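Local coordinates for YCAC GENE product (Escherichia coli, PDB 1YAC), which acts as an octameric hydrolase of the isochorismatase family, related to EntB and CSHase, at the interface of chains A and B. Sequence-based numbering; all coordinates share one arbitrary frame. Chains: chain A/B, YCAC GENE product.

The interface of chains A and B. Residues chain A 116, 146-147, 149-150; chain B 31, 137-138, 148, 152, 163-164.
Two hydrogen bonds grip the hydroxyl OG of A:Ser150, on helix 145-158 of an isochorismatase-family α-β-α sandwich; within the octamer this helix packs on loops and the matching helix of another subunit, in a contact that is not an exact two-fold. Its chi1 of -71° sets OG beside the backbone N, where it donates to A:Ile146 O one turn back, from above the carbonyl plane. Across the boundary OG and B:Thr137 OG1 share a 2.7 Å hydrogen bond of undecided direction; short hydroxyl side chains allow this close approach. OG1 also donates to B:Met163 O (3.2 Å), again from above the carbonyl plane.

A:Ile146 buries more surface than any other residue of this patch, its branches serving two directions. CG2, anti to the backbone N, sits 3.4 Å from B:Thr137 OG1 and packs on B:Trp152 CH2 and B:Thr164 CG2, while the extended CG1 arm carries CD1 to B:Ile31 CG1 at 3.7 Å and over one guanidinium face of B:Arg148, toward its rim. An alanine here would probably loosen the packing against B:Trp152, B:Ile31 and B:Arg148. The wide, flat indole suits contacts on both faces, B:Arg148 NE and B:Thr137 CG2, which restrain its tilt; at its edge, in plane, A:His149 CB lies 3.8 Å from CZ3.

A:Thr147 CG2 packs 3.7 Å from B:Thr164 CB, the side chains crossing at about a right angle. B:Thr164 OG1 hydrogen-bonds two waters, bridging to A:Thr147 O and the A:Glu116 carboxylate, a good water acceptor.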
# COMPACT_ATOMS: atom_id res chain seq x y z
N GLU A 116 7.16 10.23 -18.62
CA GLU A 116 7.62 11.62 -18.45
C GLU A 116 8.59 12.13 -19.52
O GLU A 116 8.96 13.31 -19.51
CB GLU A 116 8.22 11.81 -17.06
CG GLU A 116 9.64 11.23 -16.87
CD GLU A 116 9.67 9.75 -16.50
OE1 GLU A 116 8.71 9.02 -16.82
OE2 GLU A 116 10.67 9.32 -15.89
N ILE A 146 5.92 8.52 -8.52
CA ILE A 146 6.36 9.91 -8.51
C ILE A 146 6.69 10.40 -9.93
O ILE A 146 6.25 11.47 -10.34
CB ILE A 146 7.57 10.13 -7.59
CG1 ILE A 146 7.16 9.93 -6.13
CG2 ILE A 146 8.17 11.53 -7.80
CD1 ILE A 146 8.29 10.09 -5.12
N THR A 147 7.44 9.60 -10.69
CA THR A 147 7.81 10.01 -12.05
C THR A 147 6.54 10.07 -12.90
O THR A 147 6.39 10.97 -13.74
CB THR A 147 8.88 9.08 -12.70
OG1 THR A 147 8.40 7.72 -12.76
CG2 THR A 147 10.18 9.12 -11.88
N HIS A 149 3.14 10.54 -11.73
CA HIS A 149 2.28 11.65 -11.31
C HIS A 149 2.83 13.03 -11.63
O HIS A 149 2.06 13.95 -11.92
CB HIS A 149 1.89 11.51 -9.83
CG HIS A 149 0.97 10.35 -9.56
ND1 HIS A 149 1.00 9.64 -8.37
CD2 HIS A 149 0.01 9.76 -10.32
CE1 HIS A 149 0.10 8.67 -8.42
NE2 HIS A 149 -0.51 8.72 -9.58
N SER A 150 4.15 13.18 -11.58
CA SER A 150 4.79 14.45 -11.92
C SER A 150 4.51 14.75 -13.40
O SER A 150 4.14 15.88 -13.77
CB SER A 150 6.29 14.39 -11.64
OG SER A 150 6.54 14.37 -10.23
N ILE B 31 10.20 9.18 0.53
CA ILE B 31 10.93 8.45 -0.50
C ILE B 31 11.96 7.64 0.29
O ILE B 31 12.71 8.23 1.08
CB ILE B 31 11.67 9.40 -1.49
CG1 ILE B 31 10.66 10.27 -2.26
CG2 ILE B 31 12.50 8.58 -2.47
CD1 ILE B 31 11.32 11.27 -3.19
N THR B 137 11.03 16.53 -8.29
CA THR B 137 10.25 15.91 -7.23
C THR B 137 10.81 14.62 -6.65
O THR B 137 10.43 14.23 -5.54
CB THR B 137 8.79 15.67 -7.68
OG1 THR B 137 8.78 14.77 -8.79
CG2 THR B 137 8.14 16.98 -8.09
N ASP B 138 11.63 13.91 -7.43
CA ASP B 138 12.22 12.68 -6.92
C ASP B 138 13.60 12.87 -6.27
O ASP B 138 14.19 11.91 -5.79
CB ASP B 138 12.16 11.54 -7.94
CG ASP B 138 13.02 11.78 -9.17
OD1 ASP B 138 13.50 12.92 -9.38
OD2 ASP B 138 13.20 10.81 -9.94
N ARG B 148 4.17 16.02 0.97
CA ARG B 148 4.68 16.08 -0.39
C ARG B 148 3.61 16.55 -1.38
O ARG B 148 3.80 17.55 -2.07
CB ARG B 148 5.19 14.72 -0.85
CG ARG B 148 5.67 14.72 -2.31
CD ARG B 148 6.20 13.39 -2.77
NE ARG B 148 5.15 12.42 -3.02
CZ ARG B 148 5.22 11.11 -2.74
NH1 ARG B 148 6.28 10.57 -2.16
NH2 ARG B 148 4.24 10.33 -3.14
N TRP B 152 3.26 19.76 -3.89
CA TRP B 152 3.15 19.65 -5.35
C TRP B 152 2.01 20.50 -5.83
O TRP B 152 2.16 21.23 -6.82
CB TRP B 152 2.85 18.22 -5.80
CG TRP B 152 4.02 17.33 -5.78
CD1 TRP B 152 5.21 17.55 -5.15
CD2 TRP B 152 4.10 16.02 -6.35
NE1 TRP B 152 6.01 16.44 -5.27
CE2 TRP B 152 5.36 15.49 -6.01
CE3 TRP B 152 3.22 15.24 -7.12
CZ2 TRP B 152 5.76 14.20 -6.39
CZ3 TRP B 152 3.62 13.96 -7.51
CH2 TRP B 152 4.89 13.46 -7.14
N MET B 163 9.01 17.89 -12.43
CA MET B 163 9.79 16.96 -13.21
C MET B 163 10.57 16.00 -12.30
O MET B 163 10.56 16.12 -11.07
CB MET B 163 10.74 17.73 -14.14
CG MET B 163 10.04 18.33 -15.41
SD MET B 163 11.20 19.12 -16.48
CE MET B 163 11.78 17.78 -17.44
N THR B 164 11.17 14.98 -12.91
CA THR B 164 11.96 14.02 -12.16
C THR B 164 13.34 13.98 -12.83
O THR B 164 13.46 14.35 -14.00
CB THR B 164 11.24 12.65 -12.06
OG1 THR B 164 10.61 12.32 -13.30
CG2 THR B 164 10.13 12.75 -10.99
O HOH W 1 8.16 13.11 -14.20
O HOH W 2 12.28 10.89 -14.58